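Local atomic coordinates of Ral guanine nucleotide dissociation stimulator-like 2 (Mus musculus, PDB entry 4JGW), a protein that probably acts as a guanine nucleotide exchange factor and as an effector of Ras or Rap, associating in vitro with GTP-bound Rap1A and H-Ras. Residues Leu80-His83 with Arg84-Ser88; Phe93-Val96 with Ala97-Leu100; Arg99-Ala102 with Leu103-Tyr106; Arg113-Gly116 with Val117-Val121. One frame throughout, in Å; residues are numbered along the deposited sequence.

Contact 1. Residues Leu80-His83 with Arg84-Ser88; sequences LATH and RAFTS
His83 and Phe86 shape the turn in which the chain leaves helix 75-82 and heads for helix 89-101 of the N-terminal Ras-GEF region. Hydrogen bonds come first. His83 O takes two backbone donors, Thr87 N at 2.8 Å and Phe86 N at 3.2 Å; the first lies almost in line with the carbonyl bond, the second well above its plane. Ala85 N reaches back to Thr82 O at 3.0 Å. The imidazole is held at both nitrogens: ND1 donates to Leu80 O at 2.9 Å, with that oxygen in the ring plane, and NE2 bonds to Thr89 OG1 just beyond.

Packing is done over ring faces. Arg84 CG sits over the His83 ring, 3.9 Å from its centroid, while the arginine chain runs alongside and its NE also finds Thr89 OG1. With CG placed between backbone N and carbonyl carbon (chi1 56°), the Phe86 ring comes back against His83, whose O lies over the centre of one face and whose CA makes an off-centre CH-pi contact at 4.1 Å. Trp125 meets the His83 ring edge-to-face. Two filled nitrogens fix the rotation of the imidazole, and His83 O, accepting from both Phe86 N and Thr87 N, ties the residues after the helix back to its end.

Contact 2. Residues Phe93-Val96 with Ala97-Leu100; sequences FGLV and ADRL
Gly94 and Asp98 meet along about two turns of alpha-helix, Phe93-Val96 followed by Ala97-Leu100, which make up most of helix 89-101 in the RasGEF N-terminal motif. Every carbonyl of the first four residues is taken by the amide four places on: Phe93 O by Ala97 N at 3.0 Å, Gly94 O by Asp98 N at 2.7 Å, Leu95 O by Arg99 N at 3.0 Å and Val96 O by Leu100 N at 3.1 Å. All four carbonyls and all four amides are thus satisfied within the helix itself.

Asp98 is the polar side chain to watch. Its CG lies beside the backbone N (chi1 -81°), which folds the carboxylate back over the preceding turn, and OD1 comes within 3.3 Å of Gly94 O. Both are acceptors, so nothing bonds there; OD1 is instead satisfied by a salt bridge to Arg143 on helix 138-151.

The apolar side chains share out the neighbours. Leu95 packs on helix 56-63, Phe93 reaches helices 108-128 and 138-151, and Leu100 lies against the same two. Within the helix, Leu95 meets Asp98 at an oblique crossing, CD2 coming to 3.9 Å from OD2. On another side of the helix, Val96 CG1 and Leu100 CD1 touch at 4.3 Å.

Contact 3. Residues Arg99-Ala102 with Leu103-Tyr106; sequences RLEA and LESY. Unlike the reference sequence in segment 103-106: Tyr106 (reference His).
Leu103 reaches back toward Arg99 as helix 89-101 ends. Its CB rests 3.4 Å from Arg99 O, one helical turn earlier, and CG stays near the same oxygen at 4.1 Å. From there the chain forks. CD1 lies over the centre of the Arg99 guanidinium, 3.8 Å from CZ, and also over one face of the Tyr106 ring, toward its rim. CD2 packs instead on Thr114 of helix 108-128. The arginine can offer its flat face because its chain bends at chi2 (64°) and crosses the leucine. Tyr106, which differs from the reference sequence, brings CE1 to 3.5 Å from Ala102 O.

The backbone bonds here are poorer than in the helix proper. Leu103 N reaches Leu100 O at 3.2 Å from far above the carbonyl plane, and Glu104 N makes a weak bond to Glu101 O. Water 2 donates to that same Glu101 oxygen and accepts from Ser105 N at 2.8 Å. Glu104 extends beside Glu101, its OE2 held in a salt bridge by Arg150 of helix 138-151. A change from i to i+4 to i to i+3 bonding, the bonds long or weak, marks a helix C-terminus running into the connection of a helical hairpin.

Contact 4. Residues Arg113-Gly116 with Val117-Val121; sequences RTTG and VAISV
Arg113-Gly116 and Val117-Val121 form one uninterrupted piece of alpha-helix, phi and psi staying helical from end to end. Four amides of the second segment bond to carbonyls four residues back: Val117 N to Arg113 O at 3.0 Å, Ala118 N to Thr114 O at 2.8 Å, Ile119 N to Thr115 O at 2.9 Å and Ser120 N to Gly116 O at 3.0 Å. Val121 N carries the same pattern on to Val117 O.

Side chains touch mostly the backbone of the previous turn. Val117 turns CG2 back beside its own N, and that methyl lies 3.3 Å from Arg113 O while CB faces Thr114 O. Ile119 does likewise with CG1 (chi1 -61°), which settles 3.1 Å from Thr115 O and 4.4 Å from Thr115 CG2. Ser120 CB lies beside Gly116 O at 3.4 Å. The threonine hydroxyls are satisfied by carbonyls one turn earlier in the chain, Thr115 OG1 by Leu111 O and Thr114 OG1 by Glu110 O.

Beyond the two segments, Thr115 and Ile119 face helix 138-151, both touching Leu148. Leu100 of helix 89-101 lies against this helix too, so helix 108-128 packs on helices 89-101 and 138-151, with Ala66, in the loop after helix 56-63, at Val117.

Overall arrangement
From the N terminus, the four contacts follow one another through the N-terminal Ras-GEF region, and none nests in another. Contact 1 closes the turn between helices 75-82 and 89-101. Contact 2 is a stretch within helix 89-101, and contact 3 overlaps it, sharing Arg99 and Leu100, before leading into the connection to helix 108-128. Contact 4 lies on that returning helix. The two helices meet through Leu100, whose CD2 packs 3.9 Å from Ala118 CB, and contact 3 also touches contact 4 beyond the helix end. Contact 1 reaches contact 4 through Leu80, whose CD1 lies 3.9 Å from Val121 O, although the centres of contacts 1 and 4 are about 20 Å apart.

Contact 1. Residues Leu80-His83 with Arg84-Ser88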
loop_
_atom_site.group_PDB
_atom_site.type_symbol
_atom_site.label_atom_id
_atom_site.label_comp_id
_atom_site.label_asym_id
_atom_site.label_seq_id
_atom_site.Cartn_x
_atom_site.Cartn_y
_atom_site.Cartn_z
ATOM N N LEU A 80 6.593 -0.164 -14.145
ATOM C CA LEU A 80 7.023 -1.354 -13.410
ATOM C C LEU A 80 6.141 -1.646 -12.200
ATOM O O LEU A 80 5.918 -2.806 -11.864
ATOM C CB LEU A 80 8.494 -1.242 -12.984
ATOM C CG LEU A 80 9.574 -1.260 -14.076
ATOM C CD1 LEU A 80 10.958 -1.098 -13.462
ATOM C CD2 LEU A 80 9.511 -2.525 -14.939
ATOM N N ALA A 81 5.641 -0.593 -11.559
ATOM C CA ALA A 81 4.807 -0.735 -10.365
ATOM C C ALA A 81 3.346 -1.070 -10.674
ATOM O O ALA A 81 2.702 -1.785 -9.908
ATOM C CB ALA A 81 4.891 0.516 -9.503
ATOM N N THR A 82 2.832 -0.558 -11.792
ATOM C CA THR A 82 1.407 -0.684 -12.119
ATOM C C THR A 82 1.074 -1.715 -13.209
ATOM O O THR A 82 -0.100 -1.953 -13.485
ATOM C CB THR A 82 0.787 0.678 -12.531
ATOM O OG1 THR A 82 1.410 1.151 -13.733
ATOM C CG2 THR A 82 0.945 1.717 -11.424
ATOM N N HIS A 83 2.093 -2.324 -13.816
ATOM C CA HIS A 83 1.891 -3.162 -15.011
ATOM C C HIS A 83 0.907 -4.326 -14.841
ATOM O O HIS A 83 0.211 -4.692 -15.788
ATOM C CB HIS A 83 3.224 -3.649 -15.595
ATOM C CG HIS A 83 3.844 -4.788 -14.849
ATOM N ND1 HIS A 83 4.581 -4.613 -13.697
ATOM C CD2 HIS A 83 3.852 -6.120 -15.101
ATOM C CE1 HIS A 83 5.008 -5.787 -13.268
ATOM N NE2 HIS A 83 4.580 -6.718 -14.103
ATOM N N ARG A 84 0.841 -4.885 -13.635
ATOM C CA ARG A 84 -0.031 -6.028 -13.363
ATOM C C ARG A 84 -1.516 -5.668 -13.391
ATOM O O ARG A 84 -2.370 -6.552 -13.348
ATOM C CB ARG A 84 0.338 -6.691 -12.033
ATOM C CG ARG A 84 1.662 -7.421 -12.069
ATOM C CD ARG A 84 1.799 -8.376 -10.902
ATOM N NE ARG A 84 2.806 -9.395 -11.182
ATOM C CZ ARG A 84 2.893 -10.565 -10.559
ATOM N NH1 ARG A 84 2.027 -10.887 -9.605
ATOM N NH2 ARG A 84 3.849 -11.420 -10.899
ATOM N N ALA A 85 -1.814 -4.371 -13.467
ATOM C CA ALA A 85 -3.193 -3.899 -13.559
ATOM C C ALA A 85 -3.757 -4.000 -14.978
ATOM O O ALA A 85 -4.973 -4.108 -15.154
ATOM C CB ALA A 85 -3.304 -2.472 -13.039
ATOM N N PHE A 86 -2.878 -3.963 -15.982
ATOM C CA PHE A 86 -3.306 -3.975 -17.391
ATOM C C PHE A 86 -2.619 -5.033 -18.261
ATOM O O PHE A 86 -3.109 -5.365 -19.342
ATOM C CB PHE A 86 -3.177 -2.577 -18.025
ATOM C CG PHE A 86 -1.794 -1.978 -17.932
ATOM C CD1 PHE A 86 -0.863 -2.180 -18.944
ATOM C CD2 PHE A 86 -1.432 -1.195 -16.837
ATOM C CE1 PHE A 86 0.414 -1.622 -18.863
ATOM C CE2 PHE A 86 -0.159 -0.633 -16.749
ATOM C CZ PHE A 86 0.762 -0.846 -17.763
ATOM N N THR A 87 -1.482 -5.546 -17.797
ATOM C CA THR A 87 -0.784 -6.644 -18.472
ATOM C C THR A 87 -0.321 -7.668 -17.430
ATOM O O THR A 87 -0.881 -7.725 -16.334
ATOM C CB THR A 87 0.378 -6.132 -19.396
ATOM O OG1 THR A 87 0.953 -7.231 -20.111
ATOM C CG2 THR A 87 1.476 -5.410 -18.604
ATOM N N SER A 88 0.671 -8.489 -17.765
ATOM C CA SER A 88 1.256 -9.402 -16.786
ATOM C C SER A 88 2.779 -9.364 -16.841
ATOM O O SER A 88 3.363 -8.911 -17.830
ATOM C CB SER A 88 0.734 -10.830 -16.979
ATOM O OG SER A 88 1.309 -11.443 -18.117
HETATM O O HOH W 1 2.374 -4.329 -10.594
#

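Contact 2. Residues Phe93-Val96 with Ala97-Leu100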
loop_
_atom_site.group_PDB
_atom_site.type_symbol
_atom_site.label_atom_id
_atom_site.label_comp_id
_atom_site.label_asym_id
_atom_site.label_seq_id
_atom_site.Cartn_x
_atom_site.Cartn_y
_atom_site.Cartn_z
ATOM N N PHE A 93 7.877 -8.968 -19.646
ATOM C CA PHE A 93 9.206 -9.557 -19.803
ATOM C C PHE A 93 9.404 -10.047 -21.239
ATOM O O PHE A 93 10.466 -9.838 -21.831
ATOM C CB PHE A 93 9.374 -10.726 -18.827
ATOM C CG PHE A 93 10.804 -11.042 -18.461
ATOM C CD1 PHE A 93 11.075 -11.846 -17.359
ATOM C CD2 PHE A 93 11.874 -10.544 -19.201
ATOM C CE1 PHE A 93 12.387 -12.159 -17.005
ATOM C CE2 PHE A 93 13.187 -10.847 -18.852
ATOM C CZ PHE A 93 13.443 -11.655 -17.752
ATOM N N GLY A 94 8.378 -10.697 -21.786
ATOM C CA GLY A 94 8.402 -11.199 -23.160
ATOM C C GLY A 94 8.560 -10.103 -24.200
ATOM O O GLY A 94 9.320 -10.256 -25.157
ATOM N N LEU A 95 7.849 -8.994 -24.004
ATOM C CA LEU A 95 7.920 -7.848 -24.914
ATOM C C LEU A 95 9.258 -7.112 -24.832
ATOM O O LEU A 95 9.697 -6.506 -25.811
ATOM C CB LEU A 95 6.763 -6.879 -24.662
ATOM C CG LEU A 95 5.363 -7.402 -25.000
ATOM C CD1 LEU A 95 4.317 -6.559 -24.314
ATOM C CD2 LEU A 95 5.121 -7.456 -26.503
ATOM N N VAL A 96 9.893 -7.167 -23.664
ATOM C CA VAL A 96 11.252 -6.655 -23.495
ATOM C C VAL A 96 12.221 -7.529 -24.291
ATOM O O VAL A 96 13.067 -7.017 -25.030
ATOM C CB VAL A 96 11.665 -6.577 -21.999
ATOM C CG1 VAL A 96 13.164 -6.323 -21.851
ATOM C CG2 VAL A 96 10.872 -5.489 -21.283
ATOM N N ALA A 97 12.075 -8.846 -24.145
ATOM C CA ALA A 97 12.862 -9.817 -24.908
ATOM C C ALA A 97 12.581 -9.721 -26.409
ATOM O O ALA A 97 13.485 -9.912 -27.218
ATOM C CB ALA A 97 12.605 -11.229 -24.405
ATOM N N ASP A 98 11.332 -9.420 -26.765
ATOM C CA ASP A 98 10.952 -9.162 -28.156
ATOM C C ASP A 98 11.722 -7.978 -28.733
ATOM O O ASP A 98 12.326 -8.084 -29.802
ATOM C CB ASP A 98 9.448 -8.892 -28.271
ATOM C CG ASP A 98 8.618 -10.162 -28.297
ATOM O OD1 ASP A 98 9.197 -11.268 -28.253
ATOM O OD2 ASP A 98 7.375 -10.048 -28.362
ATOM N N ARG A 99 11.694 -6.858 -28.009
ATOM C CA ARG A 99 12.336 -5.615 -28.436
ATOM C C ARG A 99 13.845 -5.772 -28.622
ATOM O O ARG A 99 14.418 -5.223 -29.564
ATOM C CB ARG A 99 12.006 -4.479 -27.455
ATOM C CG ARG A 99 12.672 -3.130 -27.748
ATOM C CD ARG A 99 12.224 -2.521 -29.070
ATOM N NE ARG A 99 12.967 -1.298 -29.372
ATOM C CZ ARG A 99 12.912 -0.640 -30.528
ATOM N NH1 ARG A 99 12.145 -1.075 -31.522
ATOM N NH2 ARG A 99 13.630 0.463 -30.690
ATOM N N LEU A 100 14.475 -6.534 -27.731
ATOM C CA LEU A 100 15.909 -6.807 -27.819
ATOM C C LEU A 100 16.251 -7.694 -29.017
ATOM O O LEU A 100 17.280 -7.494 -29.667
ATOM C CB LEU A 100 16.427 -7.438 -26.520
ATOM C CG LEU A 100 16.468 -6.581 -25.249
ATOM C CD1 LEU A 100 16.730 -7.451 -24.026
ATOM C CD2 LEU A 100 17.506 -5.464 -25.347
#

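Contact 3. Residues Arg99-Ala102 with Leu103-Tyr106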
loop_
_atom_site.group_PDB
_atom_site.type_symbol
_atom_site.label_atom_id
_atom_site.label_comp_id
_atom_site.label_asym_id
_atom_site.label_seq_id
_atom_site.Cartn_x
_atom_site.Cartn_y
_atom_site.Cartn_z
ATOM N N ARG A 99 11.694 -6.858 -28.009
ATOM C CA ARG A 99 12.336 -5.615 -28.436
ATOM C C ARG A 99 13.845 -5.772 -28.622
ATOM O O ARG A 99 14.418 -5.223 -29.564
ATOM C CB ARG A 99 12.006 -4.479 -27.455
ATOM C CG ARG A 99 12.672 -3.130 -27.748
ATOM C CD ARG A 99 12.224 -2.521 -29.070
ATOM N NE ARG A 99 12.967 -1.298 -29.372
ATOM C CZ ARG A 99 12.912 -0.640 -30.528
ATOM N NH1 ARG A 99 12.145 -1.075 -31.522
ATOM N NH2 ARG A 99 13.630 0.463 -30.690
ATOM N N LEU A 100 14.475 -6.534 -27.731
ATOM C CA LEU A 100 15.909 -6.807 -27.819
ATOM C C LEU A 100 16.251 -7.694 -29.017
ATOM O O LEU A 100 17.280 -7.494 -29.667
ATOM C CB LEU A 100 16.427 -7.438 -26.520
ATOM C CG LEU A 100 16.468 -6.581 -25.249
ATOM C CD1 LEU A 100 16.730 -7.451 -24.026
ATOM C CD2 LEU A 100 17.506 -5.464 -25.347
ATOM N N GLU A 101 15.382 -8.663 -29.301
ATOM C CA GLU A 101 15.564 -9.588 -30.424
ATOM C C GLU A 101 15.432 -8.900 -31.782
ATOM O O GLU A 101 16.175 -9.211 -32.713
ATOM C CB GLU A 101 14.574 -10.752 -30.332
ATOM C CG GLU A 101 14.968 -11.824 -29.329
ATOM C CD GLU A 101 13.824 -12.765 -28.987
ATOM O OE1 GLU A 101 12.786 -12.744 -29.684
ATOM O OE2 GLU A 101 13.967 -13.534 -28.015
ATOM N N ALA A 102 14.489 -7.966 -31.886
ATOM C CA ALA A 102 14.289 -7.190 -33.112
ATOM C C ALA A 102 15.383 -6.136 -33.298
ATOM O O ALA A 102 15.325 -5.315 -34.221
ATOM C CB ALA A 102 12.914 -6.537 -33.107
ATOM N N LEU A 103 16.384 -6.178 -32.422
ATOM C CA LEU A 103 17.443 -5.181 -32.395
ATOM C C LEU A 103 18.826 -5.829 -32.505
ATOM O O LEU A 103 19.849 -5.161 -32.342
ATOM C CB LEU A 103 17.332 -4.353 -31.114
ATOM C CG LEU A 103 17.229 -2.831 -31.253
ATOM C CD1 LEU A 103 15.925 -2.422 -31.926
ATOM C CD2 LEU A 103 17.326 -2.188 -29.890
ATOM N N GLU A 104 18.843 -7.130 -32.791
ATOM C CA GLU A 104 20.085 -7.891 -32.940
ATOM C C GLU A 104 20.843 -7.577 -34.232
ATOM O O GLU A 104 22.063 -7.748 -34.295
ATOM C CB GLU A 104 19.812 -9.395 -32.835
ATOM C CG GLU A 104 19.770 -9.919 -31.406
ATOM C CD GLU A 104 19.418 -11.393 -31.329
ATOM O OE1 GLU A 104 18.238 -11.741 -31.547
ATOM O OE2 GLU A 104 20.321 -12.206 -31.041
ATOM N N SER A 105 20.118 -7.123 -35.255
ATOM C CA SER A 105 20.721 -6.758 -36.542
ATOM C C SER A 105 21.275 -5.333 -36.553
ATOM O O SER A 105 21.985 -4.945 -37.486
ATOM C CB SER A 105 19.710 -6.930 -37.679
ATOM O OG SER A 105 19.478 -8.301 -37.952
ATOM N N TYR A 106 20.948 -4.566 -35.515
ATOM C CA TYR A 106 21.377 -3.170 -35.383
ATOM C C TYR A 106 22.888 -3.041 -35.165
ATOM O O TYR A 106 23.525 -3.988 -34.698
ATOM C CB TYR A 106 20.618 -2.501 -34.231
ATOM C CG TYR A 106 19.233 -2.005 -34.590
ATOM C CD1 TYR A 106 18.249 -2.881 -35.050
ATOM C CD2 TYR A 106 18.901 -0.659 -34.450
ATOM C CE1 TYR A 106 16.977 -2.426 -35.374
ATOM C CE2 TYR A 106 17.632 -0.194 -34.768
ATOM C CZ TYR A 106 16.676 -1.082 -35.228
ATOM O OH TYR A 106 15.419 -0.623 -35.544
HETATM O O HOH W 2 17.520 -8.093 -35.414
#

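Contact 4. Residues Arg113-Gly116 with Val117-Val121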
loop_
_atom_site.group_PDB
_atom_site.type_symbol
_atom_site.label_atom_id
_atom_site.label_comp_id
_atom_site.label_asym_id
_atom_site.label_seq_id
_atom_site.Cartn_x
_atom_site.Cartn_y
_atom_site.Cartn_z
ATOM N N ARG A 113 23.787 -0.054 -26.175
ATOM C CA ARG A 113 23.086 1.009 -25.457
ATOM C C ARG A 113 21.738 0.526 -24.915
ATOM O O ARG A 113 21.483 0.614 -23.713
ATOM C CB ARG A 113 22.888 2.216 -26.379
ATOM C CG ARG A 113 22.274 3.448 -25.721
ATOM C CD ARG A 113 21.519 4.303 -26.739
ATOM N NE ARG A 113 22.381 4.802 -27.811
ATOM C CZ ARG A 113 21.954 5.156 -29.023
ATOM N NH1 ARG A 113 20.668 5.062 -29.342
ATOM N NH2 ARG A 113 22.821 5.598 -29.924
ATOM N N THR A 114 20.896 0.007 -25.808
ATOM C CA THR A 114 19.555 -0.465 -25.454
ATOM C C THR A 114 19.606 -1.681 -24.527
ATOM O O THR A 114 18.801 -1.790 -23.596
ATOM C CB THR A 114 18.723 -0.786 -26.713
ATOM O OG1 THR A 114 18.696 0.362 -27.567
ATOM C CG2 THR A 114 17.286 -1.168 -26.348
ATOM N N THR A 115 20.550 -2.585 -24.783
ATOM C CA THR A 115 20.779 -3.732 -23.906
ATOM C C THR A 115 21.152 -3.249 -22.502
ATOM O O THR A 115 20.697 -3.814 -21.508
ATOM C CB THR A 115 21.863 -4.681 -24.467
ATOM O OG1 THR A 115 21.525 -5.044 -25.810
ATOM C CG2 THR A 115 21.967 -5.949 -23.629
ATOM N N GLY A 116 21.957 -2.187 -22.438
ATOM C CA GLY A 116 22.317 -1.545 -21.175
ATOM C C GLY A 116 21.118 -0.968 -20.443
ATOM O O GLY A 116 21.016 -1.081 -19.220
ATOM N N VAL A 117 20.209 -0.348 -21.193
ATOM C CA VAL A 117 18.969 0.178 -20.625
ATOM C C VAL A 117 18.094 -0.974 -20.119
ATOM O O VAL A 117 17.518 -0.887 -19.035
ATOM C CB VAL A 117 18.188 1.066 -21.630
ATOM C CG1 VAL A 117 16.949 1.668 -20.979
ATOM C CG2 VAL A 117 19.079 2.178 -22.163
ATOM N N ALA A 118 18.023 -2.052 -20.899
ATOM C CA ALA A 118 17.244 -3.234 -20.529
ATOM C C ALA A 118 17.764 -3.886 -19.245
ATOM O O ALA A 118 16.979 -4.216 -18.356
ATOM C CB ALA A 118 17.208 -4.240 -21.678
ATOM N N ILE A 119 19.085 -4.057 -19.156
ATOM C CA ILE A 119 19.737 -4.568 -17.946
ATOM C C ILE A 119 19.418 -3.677 -16.743
ATOM O O ILE A 119 19.086 -4.176 -15.665
ATOM C CB ILE A 119 21.286 -4.692 -18.127
ATOM C CG1 ILE A 119 21.650 -5.664 -19.265
ATOM C CG2 ILE A 119 21.977 -5.078 -16.812
ATOM C CD1 ILE A 119 21.048 -7.066 -19.163
ATOM N N SER A 120 19.507 -2.363 -16.943
ATOM C CA SER A 120 19.208 -1.384 -15.898
ATOM C C SER A 120 17.741 -1.425 -15.452
ATOM O O SER A 120 17.454 -1.373 -14.252
ATOM C CB SER A 120 19.591 0.026 -16.361
ATOM O OG SER A 120 19.183 1.004 -15.422
ATOM N N VAL A 121 16.826 -1.519 -16.415
ATOM C CA VAL A 121 15.391 -1.599 -16.132
ATOM C C VAL A 121 15.028 -2.896 -15.398
ATOM O O VAL A 121 14.276 -2.870 -14.421
ATOM C CB VAL A 121 14.543 -1.434 -17.426
ATOM C CG1 VAL A 121 13.123 -1.963 -17.238
ATOM C CG2 VAL A 121 14.514 0.027 -17.860
#